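Local structure of DUF917 domain-containing protein (Chromobacterium violaceum, 2O3I) at residues G25-L34 and E108-L119; A127-G135 and L220-R228. The protein is of unknown function but belongs to the DUF917 (S-Me-THD-like) family, whose two-domain architecture it carries in a single chain. The protein carries 2 engineered substitutions. All coordinates share one frame; numbering follows the deposited sequence.

Interaction 1: residues G25-L34 and E108-L119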
ATOM      1  N   GLY A  25     -14.340  17.751  -5.578  1.00 25.90           N
ATOM      2  CA  GLY A  25     -14.464  17.212  -6.924  1.00 27.67           C
ATOM      3  C   GLY A  25     -13.372  17.576  -7.922  1.00 27.55           C
ATOM      4  O   GLY A  25     -13.523  17.330  -9.118  1.00 25.71           O
ATOM      5  N   GLY A  26     -12.275  18.157  -7.445  1.00 27.02           N
ATOM      6  CA  GLY A  26     -11.191  18.525  -8.337  1.00 26.61           C
ATOM      7  C   GLY A  26     -11.325  19.953  -8.818  1.00 27.98           C
ATOM      8  O   GLY A  26     -12.432  20.442  -9.014  1.00 29.55           O
ATOM      9  N   THR A  27     -10.193  20.621  -9.020  1.00 29.02           N
ATOM     10  CA  THR A  27     -10.183  22.009  -9.469  1.00 30.41           C
ATOM     11  C   THR A  27     -10.506  22.145 -10.946  1.00 30.70           C
ATOM     12  O   THR A  27     -10.204  21.257 -11.750  1.00 28.75           O
ATOM     13  CB  THR A  27      -8.810  22.667  -9.262  1.00 30.23           C
ATOM     14  OG1 THR A  27      -7.866  22.071 -10.159  1.00 29.57           O
ATOM     15  CG2 THR A  27      -8.329  22.478  -7.824  1.00 31.96           C
HETATM   16  N   MSE A  28     -11.123  23.268 -11.296  1.00 30.43           N
HETATM   17  CA  MSE A  28     -11.454  23.549 -12.680  1.00 31.96           C
HETATM   18  C   MSE A  28     -10.129  23.762 -13.400  1.00 31.20           C
HETATM   19  O   MSE A  28     -10.003  23.515 -14.599  1.00 31.03           O
HETATM   20  CB  MSE A  28     -12.315  24.809 -12.772  1.00 35.05           C
HETATM   21  CG  MSE A  28     -13.727  24.627 -12.251  1.00 38.50           C
HETATM   22 SE   MSE A  28     -14.658  26.310 -12.048  1.00 47.97          SE
HETATM   23  CE  MSE A  28     -15.122  26.658 -13.887  1.00 47.68           C
ATOM     24  N   ILE A  29      -9.135  24.209 -12.644  1.00 30.20           N
ATOM     25  CA  ILE A  29      -7.811  24.457 -13.188  1.00 29.38           C
ATOM     26  C   ILE A  29      -7.253  23.204 -13.851  1.00 28.32           C
ATOM     27  O   ILE A  29      -6.854  23.231 -15.014  1.00 26.21           O
ATOM     28  CB  ILE A  29      -6.860  24.918 -12.080  1.00 31.26           C
ATOM     29  CG1 ILE A  29      -7.473  26.129 -11.360  1.00 33.91           C
ATOM     30  CG2 ILE A  29      -5.491  25.239 -12.678  1.00 32.56           C
ATOM     31  CD1 ILE A  29      -6.709  26.610 -10.133  1.00 35.39           C
ATOM     32  N   SER A  30      -7.234  22.099 -13.110  1.00 27.72           N
ATOM     33  CA  SER A  30      -6.722  20.849 -13.653  1.00 27.53           C
ATOM     34  C   SER A  30      -7.690  20.278 -14.686  1.00 26.14           C
ATOM     35  O   SER A  30      -7.280  19.581 -15.602  1.00 25.97           O
ATOM     36  CB  SER A  30      -6.475  19.827 -12.533  1.00 28.50           C
ATOM     37  OG  SER A  30      -7.684  19.307 -12.011  1.00 32.15           O
ATOM     38  N   ALA A  31      -8.978  20.572 -14.538  1.00 27.25           N
ATOM     39  CA  ALA A  31      -9.968  20.081 -15.490  1.00 27.08           C
ATOM     40  C   ALA A  31      -9.766  20.786 -16.830  1.00 27.75           C
ATOM     41  O   ALA A  31      -9.866  20.162 -17.886  1.00 28.67           O
ATOM     42  CB  ALA A  31     -11.379  20.331 -14.975  1.00 24.66           C
ATOM     43  N   ARG A  32      -9.475  22.085 -16.777  1.00 27.62           N
ATOM     44  CA  ARG A  32      -9.249  22.883 -17.980  1.00 29.26           C
ATOM     45  C   ARG A  32      -7.938  22.497 -18.646  1.00 29.88           C
ATOM     46  O   ARG A  32      -7.835  22.486 -19.871  1.00 30.39           O
ATOM     47  CB  ARG A  32      -9.262  24.383 -17.641  1.00 30.32           C
ATOM     48  CG  ARG A  32     -10.678  24.970 -17.523  1.00 32.07           C
ATOM     49  CD  ARG A  32     -10.704  26.374 -16.925  1.00 31.36           C
ATOM     50  NE  ARG A  32     -12.063  26.914 -16.856  1.00 31.98           N
ATOM     51  CZ  ARG A  32     -12.429  27.948 -16.097  1.00 33.32           C
ATOM     52  NH1 ARG A  32     -11.535  28.564 -15.337  1.00 33.21           N
ATOM     53  NH2 ARG A  32     -13.692  28.357 -16.083  1.00 29.69           N
ATOM     54  N   HIS A  33      -6.940  22.174 -17.837  1.00 31.50           N
ATOM     55  CA  HIS A  33      -5.649  21.762 -18.360  1.00 33.58           C
ATOM     56  C   HIS A  33      -5.803  20.521 -19.229  1.00 33.16           C
ATOM     57  O   HIS A  33      -5.164  20.400 -20.277  1.00 32.35           O
ATOM     58  CB  HIS A  33      -4.690  21.453 -17.212  1.00 36.88           C
ATOM     59  CG  HIS A  33      -4.072  22.668 -16.596  1.00 40.87           C
ATOM     60  ND1 HIS A  33      -3.453  22.643 -15.364  1.00 42.99           N
ATOM     61  CD2 HIS A  33      -3.967  23.941 -17.047  1.00 42.63           C
ATOM     62  CE1 HIS A  33      -2.998  23.851 -15.080  1.00 44.04           C
ATOM     63  NE2 HIS A  33      -3.296  24.656 -16.084  1.00 45.16           N
ATOM     64  N   LEU A  34      -6.652  19.598 -18.786  1.00 31.98           N
ATOM     65  CA  LEU A  34      -6.880  18.359 -19.520  1.00 30.72           C
ATOM     66  C   LEU A  34      -7.746  18.569 -20.761  1.00 30.03           C
ATOM     67  O   LEU A  34      -7.461  18.019 -21.831  1.00 28.56           O
ATOM     68  CB  LEU A  34      -7.532  17.319 -18.607  1.00 30.63           C
ATOM     69  CG  LEU A  34      -6.659  16.674 -17.528  1.00 30.84           C
ATOM     70  CD1 LEU A  34      -7.519  15.815 -16.622  1.00 30.85           C
ATOM     71  CD2 LEU A  34      -5.574  15.826 -18.189  1.00 32.25           C
ATOM     72  N   GLU A 108     -17.824  10.561  -8.818  1.00 23.87           N
ATOM     73  CA  GLU A 108     -18.665  11.589  -8.206  1.00 24.60           C
ATOM     74  C   GLU A 108     -18.837  12.789  -9.140  1.00 24.37           C
ATOM     75  O   GLU A 108     -18.300  12.808 -10.245  1.00 23.14           O
ATOM     76  CB  GLU A 108     -17.993  12.064  -6.915  1.00 22.35           C
ATOM     77  CG  GLU A 108     -16.490  12.296  -7.104  1.00 24.79           C
ATOM     78  CD  GLU A 108     -15.799  12.892  -5.894  1.00 26.27           C
ATOM     79  OE1 GLU A 108     -16.102  12.472  -4.760  1.00 27.09           O
ATOM     80  OE2 GLU A 108     -14.935  13.774  -6.079  1.00 26.28           O
ATOM     81  N   SER A 109     -19.597  13.784  -8.684  1.00 24.92           N
ATOM     82  CA  SER A 109     -19.817  15.004  -9.459  1.00 24.44           C
ATOM     83  C   SER A 109     -18.758  16.031  -9.097  1.00 22.83           C
ATOM     84  O   SER A 109     -18.596  16.376  -7.929  1.00 23.58           O
ATOM     85  CB  SER A 109     -21.196  15.601  -9.170  1.00 23.81           C
ATOM     86  OG  SER A 109     -22.214  14.906  -9.860  1.00 23.81           O
ATOM     87  N   GLY A 110     -18.045  16.523 -10.102  1.00 22.22           N
ATOM     88  CA  GLY A 110     -17.014  17.513  -9.858  1.00 20.48           C
ATOM     89  C   GLY A 110     -16.305  17.866 -11.142  1.00 20.04           C
ATOM     90  O   GLY A 110     -16.385  17.126 -12.120  1.00 22.31           O
ATOM     91  N   ALA A 111     -15.595  18.985 -11.140  1.00 21.07           N
ATOM     92  CA  ALA A 111     -14.883  19.447 -12.327  1.00 22.75           C
ATOM     93  C   ALA A 111     -14.030  18.398 -13.034  1.00 23.53           C
ATOM     94  O   ALA A 111     -14.050  18.322 -14.261  1.00 26.51           O
ATOM     95  CB  ALA A 111     -14.027  20.661 -11.982  1.00 22.23           C
ATOM     96  N   LEU A 112     -13.290  17.594 -12.276  1.00 24.18           N
ATOM     97  CA  LEU A 112     -12.417  16.570 -12.858  1.00 25.09           C
ATOM     98  C   LEU A 112     -13.116  15.279 -13.261  1.00 26.29           C
ATOM     99  O   LEU A 112     -12.860  14.725 -14.336  1.00 24.44           O
ATOM    100  CB  LEU A 112     -11.316  16.190 -11.877  1.00 27.81           C
ATOM    101  CG  LEU A 112      -9.934  16.817 -11.979  1.00 33.65           C
ATOM    102  CD1 LEU A 112      -9.043  16.084 -10.977  1.00 32.02           C
ATOM    103  CD2 LEU A 112      -9.368  16.694 -13.406  1.00 32.24           C
ATOM    104  N   GLY A 113     -13.970  14.803 -12.362  1.00 24.93           N
ATOM    105  CA  GLY A 113     -14.700  13.567 -12.559  1.00 25.00           C
ATOM    106  C   GLY A 113     -15.253  13.261 -13.931  1.00 24.63           C
ATOM    107  O   GLY A 113     -14.879  12.257 -14.543  1.00 24.79           O
ATOM    108  N   PHE A 114     -16.149  14.110 -14.415  1.00 24.42           N
ATOM    109  CA  PHE A 114     -16.746  13.871 -15.710  1.00 25.72           C
ATOM    110  C   PHE A 114     -15.724  14.042 -16.836  1.00 26.03           C
ATOM    111  O   PHE A 114     -15.721  13.270 -17.793  1.00 27.01           O
ATOM    112  CB  PHE A 114     -17.963  14.791 -15.904  1.00 27.40           C
ATOM    113  CG  PHE A 114     -19.105  14.499 -14.959  1.00 24.72           C
ATOM    114  CD1 PHE A 114     -19.725  13.252 -14.956  1.00 27.14           C
ATOM    115  CD2 PHE A 114     -19.558  15.467 -14.066  1.00 28.47           C
ATOM    116  CE1 PHE A 114     -20.784  12.971 -14.072  1.00 26.57           C
ATOM    117  CE2 PHE A 114     -20.615  15.200 -13.177  1.00 28.24           C
ATOM    118  CZ  PHE A 114     -21.226  13.950 -13.183  1.00 28.50           C
ATOM    119  N   VAL A 115     -14.845  15.031 -16.705  1.00 25.32           N
ATOM    120  CA  VAL A 115     -13.821  15.299 -17.712  1.00 23.32           C
ATOM    121  C   VAL A 115     -12.918  14.081 -17.912  1.00 23.33           C
ATOM    122  O   VAL A 115     -12.756  13.597 -19.033  1.00 20.59           O
ATOM    123  CB  VAL A 115     -12.964  16.532 -17.308  1.00 25.39           C
ATOM    124  CG1 VAL A 115     -11.867  16.789 -18.340  1.00 23.90           C
ATOM    125  CG2 VAL A 115     -13.859  17.760 -17.186  1.00 25.04           C
ATOM    126  N   VAL A 116     -12.344  13.580 -16.820  1.00 22.63           N
ATOM    127  CA  VAL A 116     -11.470  12.417 -16.885  1.00 20.66           C
ATOM    128  C   VAL A 116     -12.191  11.233 -17.540  1.00 20.08           C
ATOM    129  O   VAL A 116     -11.685  10.632 -18.484  1.00 19.24           O
ATOM    130  CB  VAL A 116     -10.955  12.031 -15.457  1.00 23.47           C
ATOM    131  CG1 VAL A 116     -10.271  10.660 -15.475  1.00 19.55           C
ATOM    132  CG2 VAL A 116      -9.961  13.093 -14.959  1.00 19.63           C
ATOM    133  N   ALA A 117     -13.379  10.905 -17.050  1.00 18.75           N
ATOM    134  CA  ALA A 117     -14.136   9.797 -17.616  1.00 19.66           C
ATOM    135  C   ALA A 117     -14.359  10.000 -19.111  1.00 21.65           C
ATOM    136  O   ALA A 117     -14.219   9.060 -19.902  1.00 23.12           O
ATOM    137  CB  ALA A 117     -15.483   9.653 -16.902  1.00 16.74           C
ATOM    138  N   SER A 118     -14.709  11.224 -19.495  1.00 20.04           N
ATOM    139  CA  SER A 118     -14.953  11.534 -20.891  1.00 20.90           C
ATOM    140  C   SER A 118     -13.706  11.330 -21.755  1.00 20.71           C
ATOM    141  O   SER A 118     -13.765  10.729 -22.827  1.00 21.03           O
ATOM    142  CB  SER A 118     -15.448  12.974 -21.021  1.00 21.62           C
ATOM    143  OG  SER A 118     -16.720  13.133 -20.409  1.00 24.80           O
ATOM    144  N   LEU A 119     -12.577  11.833 -21.283  1.00 19.34           N
ATOM    145  CA  LEU A 119     -11.342  11.709 -22.026  1.00 19.75           C
ATOM    146  C   LEU A 119     -10.921  10.250 -22.161  1.00 19.76           C
ATOM    147  O   LEU A 119     -10.430   9.839 -23.217  1.00 19.19           O
ATOM    148  CB  LEU A 119     -10.239  12.534 -21.352  1.00 17.65           C
ATOM    149  CG  LEU A 119     -10.483  14.048 -21.313  1.00 19.10           C
ATOM    150  CD1 LEU A 119      -9.300  14.743 -20.647  1.00 15.48           C
ATOM    151  CD2 LEU A 119     -10.699  14.577 -22.732  1.00 16.45           C
TER
HETATM  152  O   HOH W   1     -15.191  20.554  -8.848  1.00 36.18           O

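Interaction 2: residues A127-G135 and L220-R228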
ATOM      1  N   ALA A 127     -18.098   4.263 -23.710  1.00 27.68           N
ATOM      2  CA  ALA A 127     -19.149   5.238 -23.485  1.00 28.05           C
ATOM      3  C   ALA A 127     -19.158   5.573 -21.992  1.00 27.46           C
ATOM      4  O   ALA A 127     -18.948   4.700 -21.147  1.00 27.76           O
ATOM      5  CB  ALA A 127     -20.506   4.675 -23.916  1.00 26.88           C
ATOM      6  N   VAL A 128     -19.372   6.844 -21.678  1.00 27.66           N
ATOM      7  CA  VAL A 128     -19.419   7.293 -20.290  1.00 27.91           C
ATOM      8  C   VAL A 128     -20.881   7.277 -19.852  1.00 26.20           C
ATOM      9  O   VAL A 128     -21.766   7.670 -20.610  1.00 25.29           O
ATOM     10  CB  VAL A 128     -18.832   8.719 -20.152  1.00 28.66           C
ATOM     11  CG1 VAL A 128     -19.520   9.654 -21.129  1.00 32.88           C
ATOM     12  CG2 VAL A 128     -18.995   9.223 -18.720  1.00 27.09           C
ATOM     13  N   VAL A 129     -21.136   6.800 -18.639  1.00 24.26           N
ATOM     14  CA  VAL A 129     -22.501   6.730 -18.132  1.00 22.08           C
ATOM     15  C   VAL A 129     -22.942   8.078 -17.565  1.00 22.19           C
ATOM     16  O   VAL A 129     -22.174   8.740 -16.878  1.00 22.54           O
ATOM     17  CB  VAL A 129     -22.610   5.641 -17.049  1.00 21.76           C
ATOM     18  CG1 VAL A 129     -24.023   5.595 -16.479  1.00 22.25           C
ATOM     19  CG2 VAL A 129     -22.226   4.293 -17.650  1.00 18.72           C
ATOM     20  N   ASP A 130     -24.173   8.489 -17.871  1.00 22.62           N
ATOM     21  CA  ASP A 130     -24.699   9.763 -17.382  1.00 20.34           C
ATOM     22  C   ASP A 130     -25.143   9.525 -15.957  1.00 20.41           C
ATOM     23  O   ASP A 130     -26.331   9.347 -15.681  1.00 21.77           O
ATOM     24  CB  ASP A 130     -25.885  10.234 -18.248  1.00 20.19           C
ATOM     25  CG  ASP A 130     -26.341  11.660 -17.908  1.00 22.46           C
ATOM     26  OD1 ASP A 130     -25.692  12.324 -17.072  1.00 21.25           O
ATOM     27  OD2 ASP A 130     -27.350  12.128 -18.482  1.00 24.33           O
ATOM     28  N   ALA A 131     -24.165   9.517 -15.053  1.00 20.45           N
ATOM     29  CA  ALA A 131     -24.403   9.268 -13.643  1.00 19.95           C
ATOM     30  C   ALA A 131     -23.085   9.279 -12.896  1.00 20.36           C
ATOM     31  O   ALA A 131     -22.024   9.427 -13.500  1.00 21.67           O
ATOM     32  CB  ALA A 131     -25.063   7.901 -13.465  1.00 15.80           C
ATOM     33  N   ASP A 132     -23.167   9.126 -11.573  1.00 19.61           N
ATOM     34  CA  ASP A 132     -22.001   9.031 -10.711  1.00 19.61           C
ATOM     35  C   ASP A 132     -22.445   8.551  -9.331  1.00 19.20           C
ATOM     36  O   ASP A 132     -23.642   8.419  -9.066  1.00 18.43           O
ATOM     37  CB  ASP A 132     -21.229  10.356 -10.618  1.00 19.75           C
ATOM     38  CG  ASP A 132     -21.970  11.416  -9.851  1.00 21.04           C
ATOM     39  OD1 ASP A 132     -22.539  12.310 -10.501  1.00 19.66           O
ATOM     40  OD2 ASP A 132     -21.981  11.356  -8.597  1.00 22.51           O
ATOM     41  N   GLY A 133     -21.479   8.291  -8.460  1.00 19.10           N
ATOM     42  CA  GLY A 133     -21.775   7.764  -7.138  1.00 19.65           C
ATOM     43  C   GLY A 133     -22.477   8.562  -6.050  1.00 20.63           C
ATOM     44  O   GLY A 133     -22.754   7.998  -4.988  1.00 21.07           O
ATOM     45  N   ALA A 134     -22.793   9.834  -6.278  1.00 19.75           N
ATOM     46  CA  ALA A 134     -23.437  10.612  -5.223  1.00 19.92           C
ATOM     47  C   ALA A 134     -24.213  11.826  -5.697  1.00 20.96           C
ATOM     48  O   ALA A 134     -25.161  12.259  -5.041  1.00 21.25           O
ATOM     49  CB  ALA A 134     -22.390  11.055  -4.210  1.00 17.32           C
ATOM     50  N   GLY A 135     -23.822  12.376  -6.840  1.00 22.20           N
ATOM     51  CA  GLY A 135     -24.488  13.569  -7.331  1.00 21.00           C
ATOM     52  C   GLY A 135     -23.743  14.763  -6.755  1.00 22.70           C
ATOM     53  O   GLY A 135     -24.100  15.917  -6.993  1.00 21.45           O
ATOM     54  N   LEU A 220     -25.833   2.570  -9.334  1.00 27.96           N
ATOM     55  CA  LEU A 220     -25.908   3.970  -9.714  1.00 27.62           C
ATOM     56  C   LEU A 220     -27.330   4.522  -9.598  1.00 27.78           C
ATOM     57  O   LEU A 220     -27.978   4.806 -10.607  1.00 26.85           O
ATOM     58  CB  LEU A 220     -25.394   4.154 -11.152  1.00 31.30           C
ATOM     59  CG  LEU A 220     -23.887   4.053 -11.459  1.00 33.72           C
ATOM     60  CD1 LEU A 220     -23.352   2.696 -11.076  1.00 37.95           C
ATOM     61  CD2 LEU A 220     -23.652   4.275 -12.945  1.00 34.36           C
ATOM     62  N   PRO A 221     -27.842   4.675  -8.364  1.00 25.23           N
ATOM     63  CA  PRO A 221     -29.202   5.212  -8.239  1.00 24.42           C
ATOM     64  C   PRO A 221     -29.318   6.706  -8.557  1.00 25.56           C
ATOM     65  O   PRO A 221     -30.411   7.192  -8.853  1.00 26.74           O
ATOM     66  CB  PRO A 221     -29.569   4.894  -6.794  1.00 23.17           C
ATOM     67  CG  PRO A 221     -28.232   4.897  -6.092  1.00 23.83           C
ATOM     68  CD  PRO A 221     -27.347   4.176  -7.069  1.00 23.51           C
ATOM     69  N   VAL A 222     -28.203   7.435  -8.501  1.00 24.69           N
ATOM     70  CA  VAL A 222     -28.229   8.870  -8.794  1.00 24.86           C
ATOM     71  C   VAL A 222     -27.851   9.072 -10.259  1.00 25.19           C
ATOM     72  O   VAL A 222     -26.689   8.938 -10.650  1.00 23.75           O
ATOM     73  CB  VAL A 222     -27.273   9.635  -7.874  1.00 25.98           C
ATOM     74  CG1 VAL A 222     -27.454  11.143  -8.062  1.00 22.51           C
ATOM     75  CG2 VAL A 222     -27.542   9.238  -6.423  1.00 23.42           C
ATOM     76  N   ARG A 223     -28.847   9.429 -11.063  1.00 25.36           N
ATOM     77  CA  ARG A 223     -28.650   9.564 -12.501  1.00 25.18           C
ATOM     78  C   ARG A 223     -28.843  10.925 -13.152  1.00 23.01           C
ATOM     79  O   ARG A 223     -29.424  11.840 -12.568  1.00 20.94           O
ATOM     80  CB  ARG A 223     -29.554   8.545 -13.187  1.00 26.33           C
ATOM     81  CG  ARG A 223     -29.450   7.188 -12.533  1.00 26.58           C
ATOM     82  CD  ARG A 223     -30.399   6.187 -13.128  1.00 28.81           C
ATOM     83  NE  ARG A 223     -30.179   4.866 -12.549  1.00 31.14           N
ATOM     84  CZ  ARG A 223     -30.821   3.765 -12.927  1.00 32.50           C
ATOM     85  NH1 ARG A 223     -31.737   3.821 -13.891  1.00 29.05           N
ATOM     86  NH2 ARG A 223     -30.541   2.606 -12.340  1.00 31.02           N
ATOM     87  N   GLY A 224     -28.349  11.030 -14.386  1.00 21.75           N
ATOM     88  CA  GLY A 224     -28.459  12.264 -15.149  1.00 21.82           C
ATOM     89  C   GLY A 224     -27.601  13.378 -14.587  1.00 20.50           C
ATOM     90  O   GLY A 224     -27.816  14.546 -14.884  1.00 18.87           O
ATOM     91  N   THR A 225     -26.606  13.007 -13.788  1.00 21.74           N
ATOM     92  CA  THR A 225     -25.721  13.980 -13.158  1.00 22.13           C
ATOM     93  C   THR A 225     -24.771  14.662 -14.129  1.00 21.89           C
ATOM     94  O   THR A 225     -24.389  15.816 -13.926  1.00 22.71           O
ATOM     95  CB  THR A 225     -24.900  13.319 -12.051  1.00 22.82           C
ATOM     96  OG1 THR A 225     -24.107  12.261 -12.611  1.00 22.73           O
ATOM     97  CG2 THR A 225     -25.827  12.755 -10.978  1.00 19.03           C
ATOM     98  N   LEU A 226     -24.381  13.960 -15.186  1.00 22.17           N
ATOM     99  CA  LEU A 226     -23.483  14.564 -16.152  1.00 23.76           C
ATOM    100  C   LEU A 226     -24.258  15.594 -16.980  1.00 25.17           C
ATOM    101  O   LEU A 226     -23.809  16.734 -17.135  1.00 26.76           O
ATOM    102  CB  LEU A 226     -22.855  13.494 -17.054  1.00 23.87           C
ATOM    103  CG  LEU A 226     -21.672  13.952 -17.919  1.00 25.17           C
ATOM    104  CD1 LEU A 226     -20.829  12.754 -18.299  1.00 25.80           C
ATOM    105  CD2 LEU A 226     -22.165  14.697 -19.157  1.00 25.33           C
ATOM    106  N   SER A 227     -25.422  15.208 -17.494  1.00 22.53           N
ATOM    107  CA  SER A 227     -26.214  16.129 -18.301  1.00 24.78           C
ATOM    108  C   SER A 227     -26.685  17.383 -17.544  1.00 24.78           C
ATOM    109  O   SER A 227     -26.670  18.490 -18.092  1.00 22.26           O
ATOM    110  CB  SER A 227     -27.405  15.396 -18.931  1.00 23.84           C
ATOM    111  OG  SER A 227     -28.081  14.590 -17.990  1.00 27.02           O
ATOM    112  N   ARG A 228     -27.094  17.230 -16.289  1.00 25.02           N
ATOM    113  CA  ARG A 228     -27.525  18.402 -15.541  1.00 25.82           C
ATOM    114  C   ARG A 228     -26.312  19.312 -15.286  1.00 23.01           C
ATOM    115  O   ARG A 228     -26.441  20.529 -15.226  1.00 23.45           O
ATOM    116  CB  ARG A 228     -28.183  18.004 -14.217  1.00 26.86           C
ATOM    117  CG  ARG A 228     -27.233  17.432 -13.219  1.00 29.07           C
ATOM    118  CD  ARG A 228     -27.750  17.571 -11.799  1.00 30.45           C
ATOM    119  NE  ARG A 228     -26.639  17.343 -10.886  1.00 32.72           N
ATOM    120  CZ  ARG A 228     -26.759  16.945  -9.629  1.00 31.83           C
ATOM    121  NH1 ARG A 228     -27.956  16.727  -9.110  1.00 32.55           N
ATOM    122  NH2 ARG A 228     -25.668  16.737  -8.905  1.00 32.08           N
TER
HETATM  123  O   HOH W   2     -25.468   6.675  -7.932  1.00 23.98           O

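Interaction 1: residues G25-L34 and E108-L119
Leu34 is the main bump of this contact. Its side chain enters helix 111-119 as a knob, into a hole formed by Leu112, Val115, Val116 and Leu119. CG stands anti to the carbonyl carbon (chi1 -73°). Leu34 CD1 touches Leu112 CD2 (3.8 Å) and, a little farther off, Val116 CG2. The Leu34 and Leu112 side chains meet at about a right angle. Leu34 CB, nearer the backbone, packs 3.7 Å from Leu119 CD1. One turn back, the small Ala31 lets the helices come close. Its CB sits 3.4 Å from Ala111 O and packs against the methyl of Ala111. The Met28 CG touches that methyl too, while the selenomethionine chain, bent at chi3, packs on helix 10-19. Leu112 also fills the hollow beside Ser30, with its CG 3.4 Å from Ser30 OG.

At the helix starts the backbones take over. Two glycines let them meet directly, with Gly25 CA 3.9 Å from Gly110 CA. Leu112 N donates to Gly25 O (3.2 Å), with an N-H...O angle of 165°. A water bridges Gly26 O and Ala111 N beside it. Glu108 OE2 rests against Gly25 CA, and its other oxygen, OE1, is bonded to Val138 N.

The two short helical segments run nearly parallel, 19° apart with axes 8.7 Å from each other. Helix 111-124 is the helix of a beta-alpha-beta unit, between the neighbouring parallel strands 101-105 and 127-129 of the mixed sheet. Helix 28-35 packs alongside it, within the same N-terminal S-Me-THD-like region.

Interaction 2: residues A127-G135 and L220-R228
Asp130 reaches the first turn of helix 225-228 with both carboxylate oxygens. CG stands anti to the backbone N (chi1 -172°), which carries the group across to the helix start. OD1 accepts from Ser227 N at 2.9 Å and, more weakly, from Leu226 N. OD2 uses its syn lone pair for Ser227 OG, 2.6 Å away. The carboxylate thus takes up N-H groups of the first turn, which have no helical acceptor before them. Asp130 O also accepts from Gly224 N (2.9 Å). Gly224 is the N-cap residue.

Asp132 makes the second polar link. Its OD1 accepts from Thr225 OG1 at 2.6 Å, on the anti side, tilted about 32° out of the carboxylate plane. Arg228 NH2 makes a weak bond to Gly135 O, which lies at the guanidinium edge. The contact joins the loop after strand 127-129 of the mixed sheet to a helix start in the C-terminal S-Me-THD-like region. A single beta bridge, Ala131 with Arg223, lies between the two aspartates.

Asp132 is itself held by its own loop. OD2 accepts from Ala134 N, an Asx turn, and from Gly135 N (2.7 Å), an Asx motif. Further out, Val128 CG2 meets Leu226 CD1 tip to tip, and Val129 CG1 meets Leu220 CD2 likewise at 3.8 Å. Water joins Asp132 O to Val222 N. Arg223 NE donates straight to Leu220 O (170°), and the Arg228 guanidinium has a cation-pi contact with Phe20.

The centres of interactions 1 and 2 lie 14 Å apart, and the two contacts touch directly. Helix 111-124, which serves interaction 1, is followed in the chain by strand 127-129, which leads into interaction 2. The residues just before that helix close the gap. Ser109 OG probably bonds to Asp132 OD1 at 2.7 Å, and Glu108 CA packs 3.3 Å from Asp132 OD2. Phe114 takes no part in the contact with helix 28-34. Its CZ lies 3.4 Å from Thr225 OG1 and equally far from Asp132 OD1. Helix 111-124 therefore has helix 28-35 on one flank and the start of helix 225-237 on another. No active site or ligand is established here.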